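Local coordinates for protein FAD dependent oxidoreductase (Chelativorans sp. BNC1, PDB 6PXS) that binds FAD and probably uses it to oxidise iminodiacetate, a reaction linked to EDTA breakdown, at residues 40-45 and 250-255; 227-232 and 258-263. One frame throughout, in Å; residues are numbered along the deposited sequence.

Contact 1 (40-45 and 250-255); sequences AGAGVV and YMLAFD. With FAD (flavin-adenine dinucleotide), chain E.
Ala42 points its CB at the edge of the Tyr250 ring, near the ring plane, and meets CE1 at 3.4 Å. The phenol therefore stands rim-on to the methyl. With CG between the backbone N and the carbonyl carbon (chi1 53°), the ring is set toward 40-45. Its OH lies 3.5 Å from FAD N5. Val44 comes to the same ring obliquely, through CG2. That methyl also packs on Leu252 CD2 at 3.9 Å, where the two side chains cross at a slant. The other branch of Leu252, CD1, reaches the backbone instead, near the carbonyl O atoms of Ala42 and Gly43. Phe254 brings CZ within 3.8 Å of Ala42 O, which lies in the plane of the ring at its edge. No hydrogen bond joins the two segments; the contact is buried and largely apolar. Three backbone atoms of Gly43 and Val44 serve the flavin. Gly43 N and Val44 N both donate to FAD O4, at 3.2 Å and 3.1 Å, the second bond nearly straight (170°). FAD N3 returns a weak bond to Val44 O. Gly43 has a positive phi, a backbone shape that suits glycine. Strand 242-244 also touches Val44 and Tyr250. This is the flavin site of a DadA-type oxidoreductase: backbone atoms grip the pyrimidine end of the isoalloxazine, and side chains of strand 251-254 and of Tyr250 just before it back them.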
loop_
_atom_site.group_PDB
_atom_site.type_symbol
_atom_site.label_atom_id
_atom_site.label_comp_id
_atom_site.label_asym_id
_atom_site.label_seq_id
_atom_site.Cartn_x
_atom_site.Cartn_y
_atom_site.Cartn_z
ATOM N N ALA A 40 10.196 -6.807 10.280
ATOM C CA ALA A 40 11.123 -6.591 9.180
ATOM C C ALA A 40 12.330 -7.514 9.233
ATOM O O ALA A 40 13.230 -7.381 8.394
ATOM C CB ALA A 40 11.596 -5.131 9.163
ATOM N N GLY A 41 12.380 -8.440 10.185
ATOM C CA GLY A 41 13.520 -9.324 10.317
ATOM C C GLY A 41 13.693 -10.252 9.134
ATOM O O GLY A 41 12.743 -10.915 8.708
ATOM N N ALA A 42 14.913 -10.304 8.594
ATOM C CA ALA A 42 15.193 -11.185 7.466
ATOM C C ALA A 42 14.849 -12.628 7.808
ATOM O O ALA A 42 13.980 -13.240 7.178
ATOM C CB ALA A 42 16.663 -11.059 7.062
ATOM N N GLY A 43 15.519 -13.184 8.815
ATOM C CA GLY A 43 15.201 -14.516 9.288
ATOM C C GLY A 43 16.270 -15.557 9.029
ATOM O O GLY A 43 15.949 -16.716 8.755
ATOM N N VAL A 44 17.537 -15.168 9.115
ATOM C CA VAL A 44 18.648 -16.096 8.937
ATOM C C VAL A 44 19.057 -16.641 10.297
ATOM O O VAL A 44 19.197 -15.883 11.265
ATOM C CB VAL A 44 19.833 -15.409 8.242
ATOM C CG1 VAL A 44 21.027 -16.349 8.181
ATOM C CG2 VAL A 44 19.436 -14.955 6.849
ATOM N N VAL A 45 19.251 -17.957 10.374
ATOM C CA VAL A 45 19.674 -18.630 11.603
ATOM C C VAL A 45 20.891 -19.477 11.238
ATOM O O VAL A 45 20.763 -20.640 10.841
ATOM C CB VAL A 45 18.565 -19.489 12.217
ATOM C CG1 VAL A 45 19.048 -20.137 13.501
ATOM C CG2 VAL A 45 17.325 -18.648 12.473
ATOM N N TYR A 250 23.562 -10.103 2.819
ATOM C CA TYR A 250 23.141 -11.499 2.789
ATOM C C TYR A 250 21.879 -11.592 1.943
ATOM O O TYR A 250 21.391 -10.592 1.409
ATOM C CB TYR A 250 22.906 -12.033 4.203
ATOM C CG TYR A 250 21.965 -11.181 5.023
ATOM C CD1 TYR A 250 20.589 -11.374 4.963
ATOM C CD2 TYR A 250 22.450 -10.184 5.857
ATOM C CE1 TYR A 250 19.724 -10.598 5.712
ATOM C CE2 TYR A 250 21.592 -9.402 6.612
ATOM C CZ TYR A 250 20.232 -9.613 6.535
ATOM O OH TYR A 250 19.377 -8.837 7.284
ATOM N N MET A 251 21.354 -12.807 1.818
ATOM C CA MET A 251 20.086 -13.012 1.138
ATOM C C MET A 251 19.642 -14.449 1.356
ATOM O O MET A 251 20.469 -15.342 1.555
ATOM C CB MET A 251 20.193 -12.702 -0.359
ATOM C CG MET A 251 21.156 -13.589 -1.117
ATOM S SD MET A 251 21.380 -13.029 -2.817
ATOM C CE MET A 251 22.191 -14.458 -3.522
ATOM N N LEU A 252 18.327 -14.653 1.318
ATOM C CA LEU A 252 17.734 -15.962 1.542
ATOM C C LEU A 252 16.480 -16.078 0.688
ATOM O O LEU A 252 16.046 -15.114 0.052
ATOM C CB LEU A 252 17.409 -16.187 3.024
ATOM C CG LEU A 252 16.441 -15.196 3.679
ATOM C CD1 LEU A 252 15.932 -15.745 5.004
ATOM C CD2 LEU A 252 17.093 -13.838 3.888
ATOM N N ALA A 253 15.895 -17.274 0.684
ATOM C CA ALA A 253 14.725 -17.564 -0.131
ATOM C C ALA A 253 13.651 -18.235 0.712
ATOM O O ALA A 253 13.949 -18.949 1.673
ATOM C CB ALA A 253 15.078 -18.469 -1.315
ATOM N N PHE A 254 12.397 -17.997 0.337
ATOM C CA PHE A 254 11.246 -18.629 0.961
ATOM C C PHE A 254 10.468 -19.422 -0.084
ATOM O O PHE A 254 10.748 -19.360 -1.284
ATOM C CB PHE A 254 10.346 -17.589 1.639
ATOM C CG PHE A 254 10.972 -16.946 2.845
ATOM C CD1 PHE A 254 11.149 -17.665 4.014
ATOM C CD2 PHE A 254 11.380 -15.623 2.810
ATOM C CE1 PHE A 254 11.725 -17.078 5.128
ATOM C CE2 PHE A 254 11.955 -15.029 3.920
ATOM C CZ PHE A 254 12.127 -15.758 5.079
ATOM N N ASP A 255 9.469 -20.171 0.393
ATOM C CA ASP A 255 8.809 -21.159 -0.458
ATOM C C ASP A 255 8.082 -20.509 -1.631
ATOM O O ASP A 255 8.090 -21.046 -2.745
ATOM C CB ASP A 255 7.831 -21.995 0.369
ATOM C CG ASP A 255 8.528 -23.047 1.217
ATOM O OD1 ASP A 255 9.619 -23.508 0.827
ATOM O OD2 ASP A 255 7.975 -23.420 2.272
HETATM P PA FAD E . 10.573 -5.306 18.517
HETATM O O1A FAD E . 10.704 -3.977 17.873
HETATM O O2A FAD E . 10.240 -6.444 17.548
HETATM O O5B FAD E . 9.522 -5.288 19.682
HETATM C C5B FAD E . 9.213 -4.073 20.395
HETATM C C4B FAD E . 7.718 -3.983 20.565
HETATM O O4B FAD E . 7.411 -3.252 21.775
HETATM C C3B FAD E . 6.990 -3.260 19.432
HETATM O O3B FAD E . 5.770 -3.922 19.121
HETATM C C2B FAD E . 6.743 -1.869 20.021
HETATM O O2B FAD E . 5.615 -1.227 19.439
HETATM C C1B FAD E . 6.483 -2.232 21.479
HETATM N N9A FAD E . 6.677 -1.134 22.420
HETATM C C8A FAD E . 7.807 -0.381 22.599
HETATM N N7A FAD E . 7.690 0.546 23.520
HETATM C C5A FAD E . 6.390 0.390 23.978
HETATM C C6A FAD E . 5.642 1.067 24.960
HETATM N N6A FAD E . 6.115 2.081 25.689
HETATM N N1A FAD E . 4.370 0.661 25.170
HETATM C C2A FAD E . 3.886 -0.351 24.445
HETATM N N3A FAD E . 4.499 -1.061 23.495
HETATM C C4A FAD E . 5.754 -0.640 23.308
HETATM N N1 FAD E . 17.862 -11.094 13.477
HETATM C C2 FAD E . 18.298 -12.349 13.162
HETATM O O2 FAD E . 18.529 -13.192 14.035
HETATM N N3 FAD E . 18.485 -12.700 11.836
HETATM C C4 FAD E . 18.274 -11.882 10.746
HETATM O O4 FAD E . 18.477 -12.305 9.609
HETATM C C4X FAD E . 17.814 -10.549 11.090
HETATM N N5 FAD E . 17.590 -9.710 10.119
HETATM C C5X FAD E . 17.150 -8.437 10.447
HETATM C C6 FAD E . 16.906 -7.527 9.419
HETATM C C7 FAD E . 16.458 -6.239 9.694
HETATM C C7M FAD E . 16.206 -5.284 8.558
HETATM C C8 FAD E . 16.257 -5.844 11.026
HETATM C C8M FAD E . 15.776 -4.455 11.356
HETATM C C9 FAD E . 16.500 -6.751 12.053
HETATM C C9A FAD E . 16.943 -8.040 11.776
HETATM N N10 FAD E . 17.194 -8.981 12.796
HETATM C C10 FAD E . 17.637 -10.247 12.487
HETATM C "C1'" FAD E . 17.012 -8.623 14.212
HETATM C "C2'" FAD E . 15.591 -8.867 14.718
HETATM O "O2'" FAD E . 14.639 -8.503 13.719
HETATM C "C3'" FAD E . 15.355 -8.017 15.967
HETATM O "O3'" FAD E . 16.514 -8.067 16.792
HETATM C "C4'" FAD E . 14.153 -8.445 16.808
HETATM O "O4'" FAD E . 12.983 -8.421 15.990
HETATM C "C5'" FAD E . 13.968 -7.545 18.011
HETATM O "O5'" FAD E . 12.768 -7.931 18.713
HETATM P P FAD E . 12.238 -7.089 19.932
HETATM O O1P FAD E . 13.387 -6.874 20.922
HETATM O O2P FAD E . 10.999 -7.669 20.513
HETATM O O3P FAD E . 11.922 -5.684 19.260
#

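Contact 2 (227-232 and 258-263); sequences IIHLHL and RVVVGA
One face of the His229 ring is covered by CG2 of Val260, a CH-pi contact 3.8 Å from the ring centroid and offset toward the rim. The two side chains run side by side and point the same way. The other methyl of Val260, CG1, packs against CD1 of Ile227, whose CG1 is anti to the backbone N (chi1 -176°) and also approaches Val261 O. This part is buried and closely packed by several side chains. Ile227 CB also meets Ala263 CB at 4.2 Å. On the opposite face of the sheet from His229 and Val260, Leu230 CD1 touches Val261 CG2 at 3.8 Å, the two side chains crossing. Helix 277-290 lies against Ile228 and Val261 on that face. The backbones form an antiparallel pair in a four-stranded sheet, with strand 298-310 on the far side of 220-231. Leu230 and Val259 form a hydrogen-bonded pair, bonded in both directions. His229 and Val260 form a non-hydrogen-bonded pair. The end at His231 and Arg258 is partly exposed. His231 has little contact there, while Arg258 still packs in, its CG against Leu230 O. Arg258 CD stands at the edge of the His229 ring, 4.0 Å from ND1, with the ring and guanidinium planes 83° apart. Arg258 NH2 has a long, weak ion pair with Asp151. Leu232, also partly exposed, reaches back with CD2 to Val259 CG2, 3.6 Å away.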
loop_
_atom_site.group_PDB
_atom_site.type_symbol
_atom_site.label_atom_id
_atom_site.label_comp_id
_atom_site.label_asym_id
_atom_site.label_seq_id
_atom_site.Cartn_x
_atom_site.Cartn_y
_atom_site.Cartn_z
ATOM N N ILE A 227 15.280 -3.608 4.105
ATOM C CA ILE A 227 15.423 -4.967 3.595
ATOM C C ILE A 227 14.493 -5.130 2.401
ATOM O O ILE A 227 13.330 -4.718 2.455
ATOM C CB ILE A 227 15.115 -6.011 4.686
ATOM C CG1 ILE A 227 15.373 -7.427 4.171
ATOM C CG2 ILE A 227 13.680 -5.873 5.173
ATOM C CD1 ILE A 227 15.369 -8.475 5.269
ATOM N N ILE A 228 15.006 -5.726 1.326
ATOM C CA ILE A 228 14.286 -5.831 0.061
ATOM C C ILE A 228 13.738 -7.241 -0.098
ATOM O O ILE A 228 14.406 -8.225 0.241
ATOM C CB ILE A 228 15.198 -5.459 -1.125
ATOM C CG1 ILE A 228 15.563 -3.975 -1.060
ATOM C CG2 ILE A 228 14.514 -5.797 -2.445
ATOM C CD1 ILE A 228 16.563 -3.541 -2.101
ATOM N N HIS A 229 12.522 -7.338 -0.629
ATOM C CA HIS A 229 11.868 -8.611 -0.906
ATOM C C HIS A 229 11.645 -8.727 -2.406
ATOM O O HIS A 229 11.018 -7.853 -3.012
ATOM C CB HIS A 229 10.541 -8.722 -0.152
ATOM C CG HIS A 229 10.702 -8.890 1.326
ATOM N ND1 HIS A 229 10.194 -9.972 2.011
ATOM C CD2 HIS A 229 11.323 -8.118 2.249
ATOM C CE1 HIS A 229 10.490 -9.858 3.293
ATOM N NE2 HIS A 229 11.175 -8.742 3.464
ATOM N N LEU A 230 12.157 -9.802 -2.998
ATOM C CA LEU A 230 12.058 -10.045 -4.429
ATOM C C LEU A 230 11.121 -11.213 -4.702
ATOM O O LEU A 230 10.788 -11.996 -3.810
ATOM C CB LEU A 230 13.434 -10.337 -5.031
ATOM C CG LEU A 230 14.525 -9.309 -4.735
ATOM C CD1 LEU A 230 15.835 -9.752 -5.356
ATOM C CD2 LEU A 230 14.135 -7.934 -5.244
ATOM N N HIS A 231 10.706 -11.326 -5.962
ATOM C CA HIS A 231 9.792 -12.374 -6.393
ATOM C C HIS A 231 10.265 -12.924 -7.728
ATOM O O HIS A 231 10.483 -12.161 -8.674
ATOM C CB HIS A 231 8.361 -11.836 -6.508
ATOM C CG HIS A 231 7.364 -12.854 -6.964
ATOM N ND1 HIS A 231 7.073 -13.989 -6.238
ATOM C CD2 HIS A 231 6.583 -12.904 -8.070
ATOM C CE1 HIS A 231 6.158 -14.695 -6.878
ATOM N NE2 HIS A 231 5.844 -14.060 -7.993
ATOM N N LEU A 232 10.428 -14.248 -7.800
ATOM C CA LEU A 232 10.873 -14.940 -9.008
ATOM C C LEU A 232 9.694 -15.704 -9.601
ATOM O O LEU A 232 9.535 -16.904 -9.336
ATOM C CB LEU A 232 12.031 -15.891 -8.696
ATOM C CG LEU A 232 13.417 -15.284 -8.458
ATOM C CD1 LEU A 232 13.901 -14.552 -9.702
ATOM C CD2 LEU A 232 13.414 -14.358 -7.250
ATOM N N ARG A 258 10.049 -16.362 -3.323
ATOM C CA ARG A 258 10.435 -15.086 -2.741
ATOM C C ARG A 258 11.893 -15.132 -2.307
ATOM O O ARG A 258 12.344 -16.119 -1.718
ATOM C CB ARG A 258 9.540 -14.744 -1.546
ATOM C CG ARG A 258 9.675 -13.314 -1.055
ATOM C CD ARG A 258 8.600 -12.974 -0.031
ATOM N NE ARG A 258 8.716 -13.787 1.177
ATOM C CZ ARG A 258 7.913 -13.680 2.233
ATOM N NH1 ARG A 258 6.927 -12.792 2.237
ATOM N NH2 ARG A 258 8.099 -14.463 3.287
ATOM N N VAL A 259 12.626 -14.062 -2.604
ATOM C CA VAL A 259 14.021 -13.920 -2.210
ATOM C C VAL A 259 14.181 -12.588 -1.492
ATOM O O VAL A 259 13.741 -11.550 -1.999
ATOM C CB VAL A 259 14.973 -13.999 -3.420
ATOM C CG1 VAL A 259 16.411 -13.782 -2.981
ATOM C CG2 VAL A 259 14.827 -15.339 -4.121
ATOM N N VAL A 260 14.806 -12.620 -0.318
ATOM C CA VAL A 260 15.064 -11.432 0.488
ATOM C C VAL A 260 16.557 -11.145 0.450
ATOM O O VAL A 260 17.373 -12.074 0.440
ATOM C CB VAL A 260 14.573 -11.626 1.936
ATOM C CG1 VAL A 260 14.731 -10.343 2.731
ATOM C CG2 VAL A 260 13.123 -12.099 1.945
ATOM N N VAL A 261 16.915 -9.861 0.432
ATOM C CA VAL A 261 18.303 -9.447 0.261
ATOM C C VAL A 261 18.750 -8.633 1.470
ATOM O O VAL A 261 17.957 -7.925 2.100
ATOM C CB VAL A 261 18.495 -8.645 -1.043
ATOM C CG1 VAL A 261 19.971 -8.373 -1.290
ATOM C CG2 VAL A 261 17.892 -9.399 -2.214
ATOM N N GLY A 262 20.047 -8.730 1.771
ATOM C CA GLY A 262 20.643 -8.165 2.968
ATOM C C GLY A 262 20.235 -6.739 3.269
ATOM O O GLY A 262 19.889 -5.978 2.362
ATOM N N ALA A 263 20.283 -6.366 4.542
ATOM C CA ALA A 263 19.729 -5.107 5.007
ATOM C C ALA A 263 20.818 -4.063 5.226
ATOM O O ALA A 263 22.013 -4.361 5.272
ATOM C CB ALA A 263 18.938 -5.322 6.301
#

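The centres of contacts 1 and 2 are about 8 Å apart, on the same side of the chain's centre. Along the chain their segments alternate: 40-45, 227-232, 250-255, 258-263. Strands 251-254 and 258-261 follow each other and are neighbours in one antiparallel sheet, whose next strand is 220-231. Leu252 O and Val260 N, 2.8 Å apart, form a probable hydrogen bond between the contacts. Ala42 CB also packs on Ile227 CD1. Segment 40-45, one of the segments that hold the flavin, is set against the sheet, while contact 2 lies within the sheet. Through Ala42 and Ala263, both contacts reach the FAD pocket.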